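Local atomic coordinates of probable endonuclease 4 (Thermotoga maritima, PDB entry 4HNO), a protein that probably cleaves phosphodiester bonds at apurinic or apyrimidinic sites in damaged DNA during base excision repair, using a cluster of three metal ions. Residues I241-F246 with E283-E288; V248-K253 with V258-E263. All coordinates share one frame; numbering follows the deposited sequence. Where two conformers were deposited one is given.

Contact 1. Residues I241-F246 with E283-E288; sequences IGEEGF and EKFGIE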
loop_
_atom_site.group_PDB
_atom_site.type_symbol
_atom_site.label_atom_id
_atom_site.label_comp_id
_atom_site.label_asym_id
_atom_site.label_seq_id
_atom_site.Cartn_x
_atom_site.Cartn_y
_atom_site.Cartn_z
ATOM N N ILE A 241 -17.688 5.034 4.038
ATOM C CA ILE A 241 -17.365 5.813 2.844
ATOM C C ILE A 241 -18.516 5.649 1.850
ATOM O O ILE A 241 -19.120 6.631 1.401
ATOM C CB ILE A 241 -15.986 5.441 2.266
ATOM C CG1 ILE A 241 -14.904 5.738 3.313
ATOM C CG2 ILE A 241 -15.756 6.201 0.970
ATOM C CD1 ILE A 241 -13.521 5.255 2.944
ATOM N N GLY A 242 -18.855 4.402 1.551
ATOM C CA GLY A 242 -20.080 4.094 0.858
ATOM C C GLY A 242 -20.021 4.331 -0.636
ATOM O O GLY A 242 -19.038 4.815 -1.184
ATOM N N GLU A 243 -21.107 3.982 -1.310
ATOM C CA GLU A 243 -21.168 4.188 -2.741
ATOM C C GLU A 243 -21.065 5.669 -3.081
ATOM O O GLU A 243 -20.363 6.045 -4.003
ATOM C CB GLU A 243 -22.429 3.581 -3.356
ATOM C CG GLU A 243 -22.528 2.073 -3.231
ATOM C CD GLU A 243 -23.662 1.495 -4.058
ATOM O OE1 GLU A 243 -24.448 2.283 -4.627
ATOM O OE2 GLU A 243 -23.765 0.254 -4.141
ATOM N N GLU A 244 -21.758 6.510 -2.319
ATOM C CA GLU A 244 -21.751 7.933 -2.610
ATOM C C GLU A 244 -20.371 8.541 -2.370
ATOM O O GLU A 244 -19.932 9.406 -3.118
ATOM C CB GLU A 244 -22.815 8.662 -1.783
ATOM C CG GLU A 244 -24.236 8.180 -2.073
ATOM C CD GLU A 244 -25.325 9.134 -1.640
ATOM O OE1 GLU A 244 -25.027 10.163 -1.001
ATOM O OE2 GLU A 244 -26.495 8.851 -1.964
ATOM N N GLY A 245 -19.700 8.109 -1.313
ATOM C CA GLY A 245 -18.382 8.630 -1.018
ATOM C C GLY A 245 -17.349 8.210 -2.044
ATOM O O GLY A 245 -16.539 9.019 -2.507
ATOM N N PHE A 246 -17.365 6.931 -2.408
ATOM C CA PHE A 246 -16.446 6.486 -3.427
ATOM C C PHE A 246 -16.736 7.151 -4.772
ATOM O O PHE A 246 -15.804 7.452 -5.511
ATOM C CB PHE A 246 -16.403 4.958 -3.537
ATOM C CG PHE A 246 -15.532 4.319 -2.499
ATOM C CD1 PHE A 246 -16.060 3.484 -1.543
ATOM C CD2 PHE A 246 -14.178 4.590 -2.454
ATOM C CE1 PHE A 246 -15.264 2.914 -0.564
ATOM C CE2 PHE A 246 -13.378 4.030 -1.470
ATOM C CZ PHE A 246 -13.926 3.196 -0.529
ATOM N N GLU A 283 -20.550 3.722 -13.197
ATOM C CA GLU A 283 -21.660 3.767 -14.146
ATOM C C GLU A 283 -22.889 4.480 -13.562
ATOM O O GLU A 283 -23.441 5.391 -14.180
ATOM C CB GLU A 283 -22.022 2.348 -14.594
ATOM C CG GLU A 283 -23.168 2.286 -15.589
ATOM C CD GLU A 283 -23.085 1.077 -16.501
ATOM O OE1 GLU A 283 -22.358 0.119 -16.161
ATOM O OE2 GLU A 283 -23.740 1.091 -17.564
ATOM N N LYS A 284 -23.300 4.065 -12.368
ATOM C CA LYS A 284 -24.500 4.586 -11.714
ATOM C C LYS A 284 -24.434 6.089 -11.452
ATOM O O LYS A 284 -25.438 6.792 -11.593
ATOM C CB LYS A 284 -24.732 3.850 -10.386
ATOM C CG LYS A 284 -25.800 4.491 -9.512
ATOM C CD LYS A 284 -26.127 3.637 -8.300
ATOM C CE LYS A 284 -27.057 4.373 -7.351
ATOM N NZ LYS A 284 -27.443 3.531 -6.187
ATOM N N PHE A 285 -23.257 6.568 -11.060
ATOM C CA PHE A 285 -23.081 7.972 -10.711
ATOM C C PHE A 285 -22.588 8.815 -11.887
ATOM O O PHE A 285 -22.356 10.015 -11.739
ATOM C CB PHE A 285 -22.165 8.112 -9.492
ATOM C CG PHE A 285 -22.815 7.674 -8.212
ATOM C CD1 PHE A 285 -22.761 6.354 -7.803
ATOM C CD2 PHE A 285 -23.488 8.585 -7.422
ATOM C CE1 PHE A 285 -23.369 5.951 -6.640
ATOM C CE2 PHE A 285 -24.098 8.188 -6.253
ATOM C CZ PHE A 285 -24.043 6.870 -5.862
ATOM N N GLY A 286 -22.457 8.194 -13.058
ATOM C CA GLY A 286 -22.131 8.912 -14.284
ATOM C C GLY A 286 -20.756 9.550 -14.237
ATOM O O GLY A 286 -20.551 10.664 -14.714
ATOM N N ILE A 287 -19.799 8.839 -13.653
ATOM C CA ILE A 287 -18.462 9.376 -13.482
ATOM C C ILE A 287 -17.664 9.293 -14.774
ATOM O O ILE A 287 -17.580 8.237 -15.409
ATOM C CB ILE A 287 -17.720 8.644 -12.364
ATOM C CG1 ILE A 287 -18.438 8.880 -11.036
ATOM C CG2 ILE A 287 -16.271 9.113 -12.276
ATOM C CD1 ILE A 287 -17.939 8.000 -9.931
ATOM N N GLU A 288 -17.066 10.422 -15.139
ATOM C CA GLU A 288 -16.314 10.549 -16.376
ATOM C C GLU A 288 -14.828 10.320 -16.168
ATOM O O GLU A 288 -14.090 10.179 -17.149
ATOM C CB GLU A 288 -16.515 11.945 -16.956
ATOM C CG GLU A 288 -17.941 12.242 -17.361
ATOM O OXT GLU A 288 -14.347 10.280 -15.038
#
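The first turn of helix 242-250 and the C-terminal end of helix 268-284 stay well apart as backbones, E244 and F285 coming nearest with CA atoms 8.2 Å from each other, so side chains span the gap. The F285 ring does most of this. Its CE1 lies 4.0 Å from E243 O and brushes E243 CB, while CZ rests 4.0 Å from CG of E244; the side chains of E244 and F285 cross at about a right angle. Beside it, E243 and K284 reach toward each other as extended chains that also cross nearly at right angles. K284 holds CG anti to its backbone N (chi1 169°), and in the E243 conformer given its NZ ends 3.6 Å from E243 OE1, a long salt bridge. The other carboxylate oxygen, E243 OE2, has a salt bridge to K277, about two turns earlier on the same helix, so two lysines of that helix approach the one carboxylate. Just past F285 the chain turns at G286, whose positive phi and two bonds back into the last turn make a Schellman motif. F285 and I287 also touch A247, while on helix 242-250 F246 packs toward strand 214-222, where D221 binds the backbone N of I241 and G242.

Contact 2. Residues V248-K253 with V258-E263; sequences VFFSFK and VPWILE. With MN (manganese (II) ion), chain E.
F250 and W260 meet as two aromatic side chains laid nearly parallel but slid apart, the planes 14° from one another and the F250 and W260 six-membered ring centroids 4.5 Å apart, so that overlap is slight. F250 can be followed outward. Its CB already lies 4.0 Å from W260 CH2. CG, set anti to the carbonyl carbon (chi1 -65°), comes closer to the same atom, and CD1 makes the tightest approach, 3.3 Å from W260 CH2. CE1 has moved on to the next indole corner, 3.6 Å from W260 CZ3, and CZ only grazes CZ3. One edge of the phenyl ring thus lies over the outer rim of the benzo ring, and each face is met off-centre. The indole reaches this place from strand 260-262, with its NE1 hydrogen-bonded to the backbone O of I255. V278 of helix 268-284 touches both rings, and L219 of strand 214-222 also packs on F250. At the end of helix 242-250, V248 O accepts two bonds, from S251 N and, at 2.7 Å, from S251 OG, while NE2 of Q256 donates a hydrogen bond to F250 O. Three residues beyond W260, E263 extends its chain to the metal centre: OE1 binds manganese at 2.1 Å, and OE2 is hydrogen-bonded by Q33. E147, D181 and H218 complete the protein ligands of that ion, and water 1 is a further ligand, 1.9 Å from the manganese. Helix-to-strand packing of this kind is characteristic of a TIM barrel: the aromatic pair forms part of the layer between barrel strand and outer helices, and just past the C-terminal end of the strand E263 reaches the metal site, as in the AP endonuclease 2 family.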
loop_
_atom_site.group_PDB
_atom_site.type_symbol
_atom_site.label_atom_id
_atom_site.label_comp_id
_atom_site.label_asym_id
_atom_site.label_seq_id
_atom_site.Cartn_x
_atom_site.Cartn_y
_atom_site.Cartn_z
ATOM N N VAL A 248 -17.589 10.209 -5.253
ATOM C CA VAL A 248 -16.877 11.476 -5.184
ATOM C C VAL A 248 -15.374 11.268 -5.415
ATOM O O VAL A 248 -14.755 11.918 -6.250
ATOM C CB VAL A 248 -17.133 12.165 -3.829
ATOM C CG1 VAL A 248 -16.239 13.375 -3.660
ATOM C CG2 VAL A 248 -18.608 12.559 -3.707
ATOM N N PHE A 249 -14.791 10.325 -4.696
ATOM C CA PHE A 249 -13.354 10.053 -4.808
ATOM C C PHE A 249 -12.969 9.667 -6.236
ATOM O O PHE A 249 -11.990 10.176 -6.767
ATOM C CB PHE A 249 -13.050 8.923 -3.837
ATOM C CG PHE A 249 -11.590 8.587 -3.671
ATOM C CD1 PHE A 249 -10.694 9.500 -3.140
ATOM C CD2 PHE A 249 -11.144 7.299 -3.920
ATOM C CE1 PHE A 249 -9.375 9.153 -2.900
ATOM C CE2 PHE A 249 -9.827 6.955 -3.675
ATOM C CZ PHE A 249 -8.954 7.885 -3.159
ATOM N N PHE A 250 -13.758 8.797 -6.855
ATOM C CA PHE A 250 -13.457 8.290 -8.182
ATOM C C PHE A 250 -13.556 9.362 -9.252
ATOM O O PHE A 250 -13.029 9.191 -10.351
ATOM C CB PHE A 250 -14.438 7.189 -8.585
ATOM C CG PHE A 250 -14.376 5.925 -7.758
ATOM C CD1 PHE A 250 -13.281 5.588 -6.988
ATOM C CD2 PHE A 250 -15.457 5.058 -7.796
ATOM C CE1 PHE A 250 -13.280 4.399 -6.279
ATOM C CE2 PHE A 250 -15.455 3.887 -7.086
ATOM C CZ PHE A 250 -14.370 3.552 -6.327
ATOM N N SER A 251 -14.270 10.443 -8.962
ATOM C CA SER A 251 -14.530 11.464 -9.969
ATOM C C SER A 251 -13.304 12.301 -10.306
ATOM O O SER A 251 -13.292 12.982 -11.325
ATOM C CB SER A 251 -15.687 12.368 -9.533
ATOM O OG SER A 251 -15.308 13.264 -8.509
ATOM N N PHE A 252 -12.269 12.237 -9.478
ATOM C CA PHE A 252 -11.059 13.011 -9.708
ATOM C C PHE A 252 -10.108 12.269 -10.616
ATOM O O PHE A 252 -9.713 11.139 -10.338
ATOM C CB PHE A 252 -10.388 13.329 -8.374
ATOM C CG PHE A 252 -11.105 14.384 -7.596
ATOM C CD1 PHE A 252 -12.247 14.068 -6.876
ATOM C CD2 PHE A 252 -10.669 15.689 -7.614
ATOM C CE1 PHE A 252 -12.928 15.044 -6.177
ATOM C CE2 PHE A 252 -11.342 16.660 -6.908
ATOM C CZ PHE A 252 -12.473 16.336 -6.192
ATOM N N LYS A 253 -9.714 12.905 -11.711
ATOM C CA LYS A 253 -8.781 12.284 -12.636
ATOM C C LYS A 253 -7.431 11.951 -11.959
ATOM O O LYS A 253 -6.809 10.945 -12.300
ATOM C CB LYS A 253 -8.582 13.165 -13.868
ATOM C CG LYS A 253 -9.780 13.155 -14.819
ATOM C CD LYS A 253 -9.977 11.781 -15.459
ATOM C CE LYS A 253 -11.067 11.804 -16.517
ATOM N NZ LYS A 253 -11.547 10.430 -16.837
ATOM N N VAL A 258 -4.031 6.538 -10.623
ATOM C CA VAL A 258 -3.235 5.724 -9.727
ATOM C C VAL A 258 -3.896 4.357 -9.566
ATOM O O VAL A 258 -5.120 4.287 -9.462
ATOM C CB VAL A 258 -3.139 6.432 -8.357
ATOM C CG1 VAL A 258 -2.331 5.599 -7.376
ATOM C CG2 VAL A 258 -2.525 7.811 -8.521
ATOM N N PRO A 259 -3.115 3.264 -9.501
ATOM C CA PRO A 259 -3.751 1.972 -9.236
ATOM C C PRO A 259 -4.517 1.908 -7.913
ATOM O O PRO A 259 -4.042 2.395 -6.896
ATOM C CB PRO A 259 -2.577 0.975 -9.232
ATOM C CG PRO A 259 -1.540 1.631 -10.077
ATOM C CD PRO A 259 -1.675 3.112 -9.768
ATOM N N TRP A 260 -5.693 1.296 -7.971
ATOM C CA TRP A 260 -6.579 1.068 -6.825
ATOM C C TRP A 260 -6.485 -0.401 -6.454
ATOM O O TRP A 260 -6.861 -1.266 -7.241
ATOM C CB TRP A 260 -8.034 1.401 -7.188
ATOM C CG TRP A 260 -8.252 2.803 -7.640
ATOM C CD1 TRP A 260 -7.388 3.849 -7.553
ATOM C CD2 TRP A 260 -9.436 3.308 -8.292
ATOM N NE1 TRP A 260 -7.958 4.969 -8.106
ATOM C CE2 TRP A 260 -9.212 4.660 -8.567
ATOM C CE3 TRP A 260 -10.652 2.733 -8.674
ATOM C CZ2 TRP A 260 -10.147 5.457 -9.232
ATOM C CZ3 TRP A 260 -11.587 3.528 -9.322
ATOM C CH2 TRP A 260 -11.325 4.871 -9.589
ATOM N N ILE A 261 -5.990 -0.672 -5.251
ATOM C CA ILE A 261 -5.761 -2.026 -4.791
ATOM C C ILE A 261 -6.666 -2.290 -3.584
ATOM O O ILE A 261 -6.537 -1.667 -2.537
ATOM C CB ILE A 261 -4.288 -2.232 -4.391
ATOM C CG1 ILE A 261 -3.363 -2.069 -5.598
ATOM C CG2 ILE A 261 -4.103 -3.575 -3.697
ATOM C CD1 ILE A 261 -3.555 -3.087 -6.697
ATOM N N LEU A 262 -7.580 -3.235 -3.750
ATOM C CA LEU A 262 -8.499 -3.630 -2.690
ATOM C C LEU A 262 -7.787 -4.429 -1.610
ATOM O O LEU A 262 -7.091 -5.402 -1.909
ATOM C CB LEU A 262 -9.594 -4.507 -3.278
ATOM C CG LEU A 262 -10.477 -3.882 -4.345
ATOM C CD1 LEU A 262 -11.151 -4.978 -5.137
ATOM C CD2 LEU A 262 -11.489 -2.963 -3.719
ATOM N N GLU A 263 -8.019 -4.046 -0.353
ATOM C CA GLU A 263 -7.618 -4.845 0.812
ATOM C C GLU A 263 -8.855 -5.101 1.663
ATOM O O GLU A 263 -8.821 -5.124 2.890
ATOM C CB GLU A 263 -6.536 -4.179 1.638
ATOM C CG GLU A 263 -5.323 -3.720 0.866
ATOM C CD GLU A 263 -4.366 -2.992 1.760
ATOM O OE1 GLU A 263 -4.823 -1.980 2.374
ATOM O OE2 GLU A 263 -3.196 -3.404 1.882
HETATM MN MN MN E . -3.546 -0.590 3.321
HETATM O O HOH W 1 -2.611 -1.989 4.306
#

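In the fold
Both contacts draw on helix 242-250, its first turn in contact 1 and its last in contact 2, with centres 11 Å apart. Contact 2 is nested within the chain loop that contact 1 closes, and strand 260-262 and helix 268-284 follow each other in the chain. Contact 1 is a surface contact in which charged side chains and a partly exposed ring meet. Contact 2 is buried, its two touching residues meet mainly through their rings, and the chain just past its strand supplies a metal ligand. The C-terminal residues bridge the two: I287 CG2 packs 3.7 Å from S251 CA, and E288 O probably accepts a hydrogen bond from K253 NZ.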